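Local coordinates for protein glutamyl endopeptidase (PDB 6PYM) that probably cleaves proteins on the carboxyl side of glutamate and aspartate, as a secreted serine protease of the peptidase S1B family, at residues Ser23-Pro28 with Ile46-His51; His51-Ala56 with Asp93-Arg98; Arg61-His66 with Gln83-Tyr88. The protein carries 1 engineered substitution. All coordinates share one frame; numbering follows the deposited sequence.

Interaction 1. Residues Ser23-Pro28 with Ile46-His51; sequences SFIYIP and ILTNKH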
loop_
_atom_site.group_PDB
_atom_site.type_symbol
_atom_site.label_atom_id
_atom_site.label_comp_id
_atom_site.label_asym_id
_atom_site.label_seq_id
_atom_site.Cartn_x
_atom_site.Cartn_y
_atom_site.Cartn_z
ATOM N N SER A 23 -4.332 2.637 -3.310
ATOM C CA SER A 23 -4.963 3.841 -2.793
ATOM C C SER A 23 -3.966 4.970 -2.577
ATOM O O SER A 23 -2.826 4.747 -2.157
ATOM C CB SER A 23 -5.678 3.557 -1.476
ATOM O OG SER A 23 -6.651 2.532 -1.629
ATOM N N PHE A 24 -4.432 6.187 -2.839
ATOM C CA PHE A 24 -3.680 7.420 -2.646
ATOM C C PHE A 24 -4.065 8.039 -1.309
ATOM O O PHE A 24 -5.254 8.107 -0.972
ATOM C CB PHE A 24 -4.021 8.370 -3.797
ATOM C CG PHE A 24 -3.549 9.786 -3.610
ATOM C CD1 PHE A 24 -2.206 10.110 -3.714
ATOM C CD2 PHE A 24 -4.465 10.807 -3.367
ATOM C CE1 PHE A 24 -1.783 11.425 -3.554
ATOM C CE2 PHE A 24 -4.047 12.116 -3.211
ATOM C CZ PHE A 24 -2.710 12.420 -3.308
ATOM N N ILE A 25 -3.067 8.471 -0.539
ATOM C CA ILE A 25 -3.285 9.027 0.790
ATOM C C ILE A 25 -2.830 10.480 0.798
ATOM O O ILE A 25 -1.717 10.789 0.355
ATOM C CB ILE A 25 -2.530 8.221 1.858
ATOM C CG1 ILE A 25 -3.014 6.771 1.858
ATOM C CG2 ILE A 25 -2.725 8.844 3.233
ATOM C CD1 ILE A 25 -2.390 5.909 2.950
ATOM N N TYR A 26 -3.681 11.364 1.321
ATOM C CA TYR A 26 -3.408 12.795 1.367
ATOM C C TYR A 26 -3.618 13.270 2.796
ATOM O O TYR A 26 -4.675 13.028 3.383
ATOM C CB TYR A 26 -4.356 13.531 0.418
ATOM C CG TYR A 26 -4.086 15.017 0.267
ATOM C CD1 TYR A 26 -4.679 15.945 1.123
ATOM C CD2 TYR A 26 -3.265 15.493 -0.749
ATOM C CE1 TYR A 26 -4.444 17.314 0.972
ATOM C CE2 TYR A 26 -3.024 16.857 -0.903
ATOM C CZ TYR A 26 -3.621 17.755 -0.047
ATOM O OH TYR A 26 -3.378 19.103 -0.216
ATOM N N ILE A 27 -2.602 13.919 3.364
ATOM C CA ILE A 27 -2.660 14.418 4.738
ATOM C C ILE A 27 -2.211 15.874 4.744
ATOM O O ILE A 27 -1.034 16.157 4.487
ATOM C CB ILE A 27 -1.783 13.590 5.695
ATOM C CG1 ILE A 27 -2.163 12.107 5.658
ATOM C CG2 ILE A 27 -1.908 14.127 7.119
ATOM C CD1 ILE A 27 -1.235 11.211 6.470
ATOM N N PRO A 28 -3.105 16.830 5.027
ATOM C CA PRO A 28 -2.656 18.224 5.110
ATOM C C PRO A 28 -1.804 18.468 6.353
ATOM O O PRO A 28 -1.955 17.773 7.348
ATOM C CB PRO A 28 -3.962 19.011 5.197
ATOM C CG PRO A 28 -4.959 18.052 5.731
ATOM C CD PRO A 28 -4.553 16.687 5.242
ATOM N N ILE A 46 -7.484 -0.200 5.211
ATOM C CA ILE A 46 -6.323 -0.212 4.334
ATOM C C ILE A 46 -5.096 -0.555 5.166
ATOM O O ILE A 46 -5.074 -0.387 6.388
ATOM C CB ILE A 46 -6.101 1.117 3.570
ATOM C CG1 ILE A 46 -5.639 2.234 4.509
ATOM C CG2 ILE A 46 -7.360 1.530 2.821
ATOM C CD1 ILE A 46 -5.022 3.423 3.781
ATOM N N LEU A 47 -4.063 -1.036 4.480
ATOM C CA LEU A 47 -2.714 -1.094 5.027
ATOM C C LEU A 47 -1.886 0.045 4.451
ATOM O O LEU A 47 -2.016 0.400 3.272
ATOM C CB LEU A 47 -2.017 -2.410 4.691
ATOM C CG LEU A 47 -2.790 -3.661 5.114
ATOM C CD1 LEU A 47 -2.002 -4.913 4.758
ATOM C CD2 LEU A 47 -3.170 -3.623 6.589
ATOM N N THR A 48 -1.019 0.598 5.292
ATOM C CA THR A 48 -0.036 1.597 4.907
ATOM C C THR A 48 1.098 1.541 5.935
ATOM O O THR A 48 1.221 0.561 6.681
ATOM C CB THR A 48 -0.712 2.972 4.749
ATOM O OG1 THR A 48 0.235 3.918 4.250
ATOM C CG2 THR A 48 -1.270 3.464 6.074
ATOM N N ASN A 49 1.937 2.578 5.964
ATOM C CA ASN A 49 3.046 2.625 6.909
ATOM C C ASN A 49 2.668 3.383 8.180
ATOM O O ASN A 49 1.850 4.307 8.159
ATOM C CB ASN A 49 4.259 3.358 6.330
ATOM C CG ASN A 49 4.853 2.710 5.095
ATOM O OD1 ASN A 49 5.446 3.411 4.279
ATOM N ND2 ASN A 49 4.745 1.389 4.967
ATOM N N LYS A 50 3.342 3.028 9.281
ATOM C CA LYS A 50 3.299 3.865 10.480
ATOM C C LYS A 50 3.728 5.288 10.175
ATOM O O LYS A 50 3.099 6.246 10.635
ATOM C CB LYS A 50 4.197 3.296 11.580
ATOM C CG LYS A 50 3.688 2.002 12.175
ATOM C CD LYS A 50 4.674 1.430 13.168
ATOM C CE LYS A 50 4.121 0.180 13.819
ATOM N NZ LYS A 50 5.124 -0.519 14.661
ATOM N N HIS A 51 4.812 5.453 9.419
ATOM C CA HIS A 51 5.321 6.808 9.241
ATOM C C HIS A 51 4.383 7.660 8.399
ATOM O O HIS A 51 4.438 8.893 8.477
ATOM C CB HIS A 51 6.775 6.823 8.743
ATOM C CG HIS A 51 6.939 6.665 7.261
ATOM N ND1 HIS A 51 7.230 5.455 6.665
ATOM C CD2 HIS A 51 6.928 7.584 6.265
ATOM C CE1 HIS A 51 7.367 5.634 5.363
ATOM N NE2 HIS A 51 7.185 6.915 5.093
#

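Interaction 2. Residues His51-Ala56 with Asp93-Arg98; sequences HVVNGA and DLAILR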
loop_
_atom_site.group_PDB
_atom_site.type_symbol
_atom_site.label_atom_id
_atom_site.label_comp_id
_atom_site.label_asym_id
_atom_site.label_seq_id
_atom_site.Cartn_x
_atom_site.Cartn_y
_atom_site.Cartn_z
ATOM N N HIS A 51 4.812 5.453 9.419
ATOM C CA HIS A 51 5.321 6.808 9.241
ATOM C C HIS A 51 4.383 7.660 8.399
ATOM O O HIS A 51 4.438 8.893 8.477
ATOM C CB HIS A 51 6.775 6.823 8.743
ATOM C CG HIS A 51 6.939 6.665 7.261
ATOM N ND1 HIS A 51 7.230 5.455 6.665
ATOM C CD2 HIS A 51 6.928 7.584 6.265
ATOM C CE1 HIS A 51 7.367 5.634 5.363
ATOM N NE2 HIS A 51 7.185 6.915 5.093
ATOM N N VAL A 52 3.514 7.031 7.606
ATOM C CA VAL A 52 2.477 7.767 6.889
ATOM C C VAL A 52 1.382 8.218 7.849
ATOM O O VAL A 52 1.077 9.414 7.943
ATOM C CB VAL A 52 1.916 6.925 5.730
ATOM C CG1 VAL A 52 0.675 7.585 5.126
ATOM C CG2 VAL A 52 2.970 6.733 4.651
ATOM N N VAL A 53 0.788 7.279 8.590
ATOM C CA VAL A 53 -0.293 7.661 9.497
ATOM C C VAL A 53 0.197 8.573 10.616
ATOM O O VAL A 53 -0.577 9.392 11.123
ATOM C CB VAL A 53 -1.075 6.450 10.041
ATOM C CG1 VAL A 53 -1.758 5.695 8.914
ATOM C CG2 VAL A 53 -0.178 5.537 10.844
ATOM N N ASN A 54 1.469 8.441 11.028
ATOM C CA ASN A 54 2.037 9.334 12.041
ATOM C C ASN A 54 1.963 10.796 11.613
ATOM O O ASN A 54 1.972 11.694 12.468
ATOM C CB ASN A 54 3.505 8.977 12.340
ATOM C CG ASN A 54 3.678 7.656 13.108
ATOM O OD1 ASN A 54 2.730 7.114 13.680
ATOM N ND2 ASN A 54 4.911 7.139 13.119
ATOM N N GLY A 55 1.912 11.061 10.305
ATOM C CA GLY A 55 1.822 12.428 9.821
ATOM C C GLY A 55 0.538 13.133 10.206
ATOM O O GLY A 55 0.480 14.370 10.159
ATOM N N ALA A 56 -0.494 12.380 10.585
ATOM C CA ALA A 56 -1.748 12.959 11.045
ATOM C C ALA A 56 -1.689 13.431 12.491
ATOM O O ALA A 56 -2.670 14.009 12.970
ATOM C CB ALA A 56 -2.886 11.948 10.891
ATOM N N ASP A 93 7.317 -1.015 9.908
ATOM C CA ASP A 93 6.618 0.198 9.476
ATOM C C ASP A 93 5.264 -0.146 8.842
ATOM O O ASP A 93 5.013 0.112 7.659
ATOM C CB ASP A 93 7.504 0.957 8.493
ATOM C CG ASP A 93 7.125 2.411 8.337
ATOM O OD1 ASP A 93 6.153 2.863 8.967
ATOM O OD2 ASP A 93 7.823 3.093 7.550
ATOM N N LEU A 94 4.364 -0.714 9.650
ATOM C CA LEU A 94 3.072 -1.195 9.166
ATOM C C LEU A 94 1.962 -0.709 10.082
ATOM O O LEU A 94 2.061 -0.834 11.308
ATOM C CB LEU A 94 3.046 -2.722 9.146
ATOM C CG LEU A 94 1.726 -3.364 8.708
ATOM C CD1 LEU A 94 1.385 -3.016 7.253
ATOM C CD2 LEU A 94 1.783 -4.872 8.925
ATOM N N ALA A 95 0.888 -0.200 9.492
ATOM C CA ALA A 95 -0.300 0.158 10.245
ATOM C C ALA A 95 -1.539 -0.165 9.429
ATOM O O ALA A 95 -1.534 -0.084 8.194
ATOM C CB ALA A 95 -0.316 1.649 10.598
ATOM N N ILE A 96 -2.603 -0.540 10.132
ATOM C CA ILE A 96 -3.941 -0.567 9.559
ATOM C C ILE A 96 -4.548 0.804 9.782
ATOM O O ILE A 96 -4.451 1.362 10.884
ATOM C CB ILE A 96 -4.811 -1.640 10.237
ATOM C CG1 ILE A 96 -4.211 -3.037 10.054
ATOM C CG2 ILE A 96 -6.249 -1.563 9.721
ATOM C CD1 ILE A 96 -4.853 -4.104 10.944
ATOM N N LEU A 97 -5.169 1.357 8.753
ATOM C CA LEU A 97 -6.009 2.537 8.912
ATOM C C LEU A 97 -7.438 2.106 8.626
ATOM O O LEU A 97 -7.758 1.690 7.507
ATOM C CB LEU A 97 -5.598 3.680 7.987
ATOM C CG LEU A 97 -6.480 4.931 8.099
ATOM C CD1 LEU A 97 -6.362 5.592 9.470
ATOM C CD2 LEU A 97 -6.142 5.916 7.009
ATOM N N ARG A 98 -8.282 2.164 9.650
ATOM C CA ARG A 98 -9.708 1.970 9.463
ATOM C C ARG A 98 -10.304 3.300 9.038
ATOM O O ARG A 98 -9.984 4.338 9.625
ATOM C CB ARG A 98 -10.330 1.502 10.776
ATOM C CG ARG A 98 -11.802 1.158 10.713
ATOM C CD ARG A 98 -12.188 0.317 11.925
ATOM N NE ARG A 98 -11.619 -1.025 11.829
ATOM C CZ ARG A 98 -11.097 -1.698 12.848
ATOM N NH1 ARG A 98 -11.057 -1.160 14.059
ATOM N NH2 ARG A 98 -10.608 -2.914 12.648
#

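Interaction 3. Residues Arg61-His66 with Gln83-Tyr88; sequences RNISVH and QEIIPY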
loop_
_atom_site.group_PDB
_atom_site.type_symbol
_atom_site.label_atom_id
_atom_site.label_comp_id
_atom_site.label_asym_id
_atom_site.label_seq_id
_atom_site.Cartn_x
_atom_site.Cartn_y
_atom_site.Cartn_z
ATOM N N ARG A 61 -8.848 11.650 11.406
ATOM C CA ARG A 61 -9.719 12.434 10.544
ATOM C C ARG A 61 -8.947 13.353 9.607
ATOM O O ARG A 61 -9.533 13.873 8.653
ATOM C CB ARG A 61 -10.709 13.268 11.372
ATOM C CG ARG A 61 -11.625 12.514 12.319
ATOM C CD ARG A 61 -12.253 11.287 11.673
ATOM N NE ARG A 61 -13.285 11.616 10.710
ATOM C CZ ARG A 61 -14.027 10.701 10.106
ATOM N NH1 ARG A 61 -13.836 9.418 10.381
ATOM N NH2 ARG A 61 -14.949 11.074 9.225
ATOM N N ASN A 62 -7.659 13.573 9.863
ATOM C CA ASN A 62 -6.797 14.331 8.970
ATOM C C ASN A 62 -6.381 13.546 7.731
ATOM O O ASN A 62 -5.770 14.130 6.831
ATOM C CB ASN A 62 -5.528 14.764 9.714
ATOM C CG ASN A 62 -5.798 15.809 10.782
ATOM O OD1 ASN A 62 -6.732 16.601 10.670
ATOM N ND2 ASN A 62 -4.965 15.827 11.817
ATOM N N ILE A 63 -6.679 12.252 7.658
ATOM C CA ILE A 63 -6.188 11.404 6.576
ATOM C C ILE A 63 -7.311 11.169 5.575
ATOM O O ILE A 63 -8.379 10.664 5.942
ATOM C CB ILE A 63 -5.660 10.068 7.114
ATOM C CG1 ILE A 63 -4.646 10.306 8.231
ATOM C CG2 ILE A 63 -5.043 9.267 5.984
ATOM C CD1 ILE A 63 -4.228 9.035 8.931
ATOM N N SER A 64 -7.061 11.498 4.310
ATOM C CA SER A 64 -7.961 11.176 3.210
ATOM C C SER A 64 -7.393 10.010 2.409
ATOM O O SER A 64 -6.217 10.024 2.030
ATOM C CB SER A 64 -8.117 12.375 2.278
ATOM O OG SER A 64 -8.820 13.440 2.896
ATOM N N VAL A 65 -8.241 9.031 2.115
ATOM C CA VAL A 65 -7.860 7.835 1.365
ATOM C C VAL A 65 -8.692 7.792 0.096
ATOM O O VAL A 65 -9.927 7.795 0.160
ATOM C CB VAL A 65 -8.088 6.561 2.190
ATOM C CG1 VAL A 65 -7.726 5.325 1.374
ATOM C CG2 VAL A 65 -7.295 6.615 3.488
ATOM N N HIS A 66 -8.023 7.718 -1.049
ATOM C CA HIS A 66 -8.681 7.718 -2.355
ATOM C C HIS A 66 -8.329 6.415 -3.064
ATOM O O HIS A 66 -7.301 6.332 -3.754
ATOM C CB HIS A 66 -8.206 8.909 -3.190
ATOM C CG HIS A 66 -8.537 10.259 -2.616
ATOM N ND1 HIS A 66 -7.754 10.924 -1.693
ATOM C CD2 HIS A 66 -9.559 11.099 -2.907
ATOM C CE1 HIS A 66 -8.293 12.106 -1.427
ATOM N NE2 HIS A 66 -9.388 12.234 -2.151
ATOM N N GLN A 83 -10.528 6.896 10.443
ATOM C CA GLN A 83 -11.330 6.752 11.650
ATOM C C GLN A 83 -10.529 6.224 12.826
ATOM O O GLN A 83 -10.698 6.710 13.950
ATOM C CB GLN A 83 -12.534 5.827 11.379
ATOM C CG GLN A 83 -13.559 5.766 12.512
ATOM C CD GLN A 83 -13.251 4.691 13.534
ATOM O OE1 GLN A 83 -12.668 3.657 13.213
ATOM N NE2 GLN A 83 -13.646 4.931 14.780
ATOM N N GLU A 84 -9.649 5.248 12.605
ATOM C CA GLU A 84 -8.846 4.689 13.681
ATOM C C GLU A 84 -7.541 4.155 13.108
ATOM O O GLU A 84 -7.543 3.459 12.088
ATOM C CB GLU A 84 -9.603 3.559 14.390
ATOM C CG GLU A 84 -8.877 2.987 15.596
ATOM C CD GLU A 84 -9.657 1.878 16.280
ATOM O OE1 GLU A 84 -10.567 1.304 15.643
ATOM O OE2 GLU A 84 -9.356 1.585 17.456
ATOM N N ILE A 85 -6.436 4.463 13.784
ATOM C CA ILE A 85 -5.115 3.970 13.412
ATOM C C ILE A 85 -4.775 2.793 14.310
ATOM O O ILE A 85 -4.827 2.909 15.543
ATOM C CB ILE A 85 -4.061 5.078 13.549
ATOM C CG1 ILE A 85 -4.330 6.190 12.534
ATOM C CG2 ILE A 85 -2.660 4.493 13.411
ATOM C CD1 ILE A 85 -3.606 7.472 12.852
ATOM N N ILE A 86 -4.430 1.661 13.703
ATOM C CA ILE A 86 -4.047 0.455 14.429
ATOM C C ILE A 86 -2.619 0.093 14.038
ATOM O O ILE A 86 -2.413 -0.605 13.034
ATOM C CB ILE A 86 -5.004 -0.707 14.126
ATOM C CG1 ILE A 86 -6.465 -0.290 14.314
ATOM C CG2 ILE A 86 -4.685 -1.888 15.014
ATOM C CD1 ILE A 86 -7.454 -1.275 13.726
ATOM N N PRO A 87 -1.608 0.549 14.772
ATOM C CA PRO A 87 -0.228 0.209 14.398
ATOM C C PRO A 87 0.063 -1.262 14.652
ATOM O O PRO A 87 -0.427 -1.850 15.618
ATOM C CB PRO A 87 0.617 1.099 15.318
ATOM C CG PRO A 87 -0.268 1.355 16.505
ATOM C CD PRO A 87 -1.671 1.419 15.961
ATOM N N TYR A 88 0.866 -1.860 13.780
ATOM C CA TYR A 88 1.371 -3.197 14.045
ATOM C C TYR A 88 2.222 -3.154 15.310
ATOM O O TYR A 88 3.085 -2.278 15.439
ATOM C CB TYR A 88 2.225 -3.636 12.862
ATOM C CG TYR A 88 2.872 -4.987 13.001
ATOM C CD1 TYR A 88 2.109 -6.121 13.246
ATOM C CD2 TYR A 88 4.247 -5.133 12.865
ATOM C CE1 TYR A 88 2.697 -7.369 13.358
ATOM C CE2 TYR A 88 4.847 -6.377 12.969
ATOM C CZ TYR A 88 4.063 -7.491 13.227
ATOM O OH TYR A 88 4.642 -8.741 13.337
#

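Interaction 1. Residues Ser23-Pro28 with Ile46-His51
Ile25 and Ile46 reach toward each other tip to tip, and their terminal methyls carry the apolar part of this buried contact, with CD1 of Ile25 3.7 Å from CD1 of Ile46. Strand 22-27 and strand 45-48 are not direct neighbours: strand 34-42 runs between them in the six-stranded antiparallel barrel, so the side chains meet across the inside of its curve. The gap between main chains is wide, the CA of Ile25 standing 9.1 Å from the CA of Thr48, and a long branched residue is what can bridge it. Ile25 does so by stretching out: CD1 lies anti to CA (chi2 -176°), which carries the methyl to the far strand.

The second kind of contact sets the same methyl against a hydroxyl-bearing side chain. CD1 of Ile25 lies 3.5 Å from OG1 of Thr48, with CB of Thr48 just behind. This is van der Waals contact, since a methyl gives OG1 no hydrogen-bonding partner. The buried hydroxyl is satisfied elsewhere, bonding to the backbone O of Ser37 on the intervening strand. Threonine suits the place because it offers carbon to the core and still ties its oxygen to the sheet.

Strand 45-48 leads through Asn49 into helix 50-53, which bears His51, a predicted member of the charge relay system. The side chain of Thr48 is about 6 Å from that of Ala169, an engineered residue at the third relay position. With dispersion between the two strands and the Thr48 hydroxyl bonded to the neighbouring strand 34-42, the chemistry implies a hydrophobic barrel interior extending close to the catalytic centre.

Interaction 2. Residues His51-Ala56 with Asp93-Arg98
The imidazole of His51 receives the carboxylate of Asp93 at its ND1 edge, where OD2 sits almost in the ring plane; over one ring face lies CG2 of Val52, 4.2 Å above the plane and displaced toward the rim. Ring and carboxylate are not coplanar, their planes being 43° apart. ND1 of His51 donates to the syn lone pair of Asp93 OD2 across a short 2.6 Å, with a nearly straight N-H...O angle of 162°. The other carboxylate oxygen is also engaged: the backbone N of His51 donates to the syn lone pair of Asp93 OD1 at 3.0 Å. Aspartate fits because its two oxygens can grip side chain and main chain of one residue together, which fixes the rotation of the carboxylate. For its part, the ring reaches OD2 because CG of His51 lies between the backbone N and carbonyl carbon (chi1 83°), which brings ND1 to the same side as the backbone N, so both can meet the one carboxylate.

This pairing is the His-Asp part of the serine protease catalytic triad, and both residues are predicted charge relay members. The third position is occupied here by the engineered Ala169, whose side chain approaches that of His51 to about 3 Å.

Behind the polar pair, helix 50-53 packs on strand 95-99 through small aliphatic groups. CG2 of Val53 rests 3.9 Å from CB of Ala95, a residue compact enough to let the helix come close, and CG1 of Val53 lies 4.4 Å from CB of Leu97. Val53 also touches Thr48 and Ile85, so its branched end fills a site lined by three adjacent barrel strands.

Interaction 3. Residues Arg61-His66 with Gln83-Tyr88
Ile63 and Ile85 supply the apolar part of this contact, their end methyls meeting at 4.3 Å from CD1 of Ile63 to CD1 of Ile85. CD1 of Ile85 is anti to CA (chi2 163°), an extended shape that brings the methyl across to Ile63. Both residues belong to a larger cluster: Ile63 also touches Ile25 and Ile27 on strand 22-27 and Ala56 behind the helix, while Leu97 is a neighbour of both isoleucines. A branched aliphatic chain suits each position, since it can fill space between strands while keeping the extended backbone that beta structure favours.

The strands concerned, 64-67 and 80-87, are adjacent and antiparallel in the six-stranded barrel. Backbone pairing joins Ile63 to Gly82 and Val65 to Phe80, so Gln83 and Ile85 lie beyond the paired residues, alongside the 3-10 turn that leads into strand 64-67. On the other side of strand 80-87, Gln83 and Glu84 together face Arg98 as a classic beta bulge, and the extra residue locally increases the twist of the strand.

A contact between a charged group and carbon completes the interface at its more exposed end, where the CA atoms of Arg61 and Gln83 are 6.0 Å apart. NH1 of Arg61 lies 3.9 Å from both CA and CB of Gln83, with CB at the edge of the guanidinium and in its plane. The arginine gets there by bending at chi2 and again at chi3 (-73°), which brings NH1 to these two carbons. Its guanidinium and the amide of Gln83 are inclined by 65°, and arginine's polar partner at NH1 is instead OG of Ser100. A long, flexible arginine suits this exposed end, for it can hydrogen-bond Ser100 while its guanidinium edge rests on the carbon of Gln83.

How the interactions relate
The three contacts are close together on one side of the chain's centre: the centres of interactions 1 and 2 are about 6 Å apart, those of 2 and 3 about 6 Å, and those of 1 and 3 about 7 Å. All draw on the six-stranded antiparallel barrel. Interaction 1 closes before interaction 3 opens, and interaction 3 is nested inside the loop closed by interaction 2. Interactions 1 and 2 share His51 and helix 50-53, and probable backbone hydrogen bonds join strand 45-48 to 95-99. Similar bonds link 22-27 with 64-67 and 95-99 with 80-87. The His51-Asp93 pair, predicted to belong to the charge relay system, thus sits on a barrel whose strands are bound into one continuous framework.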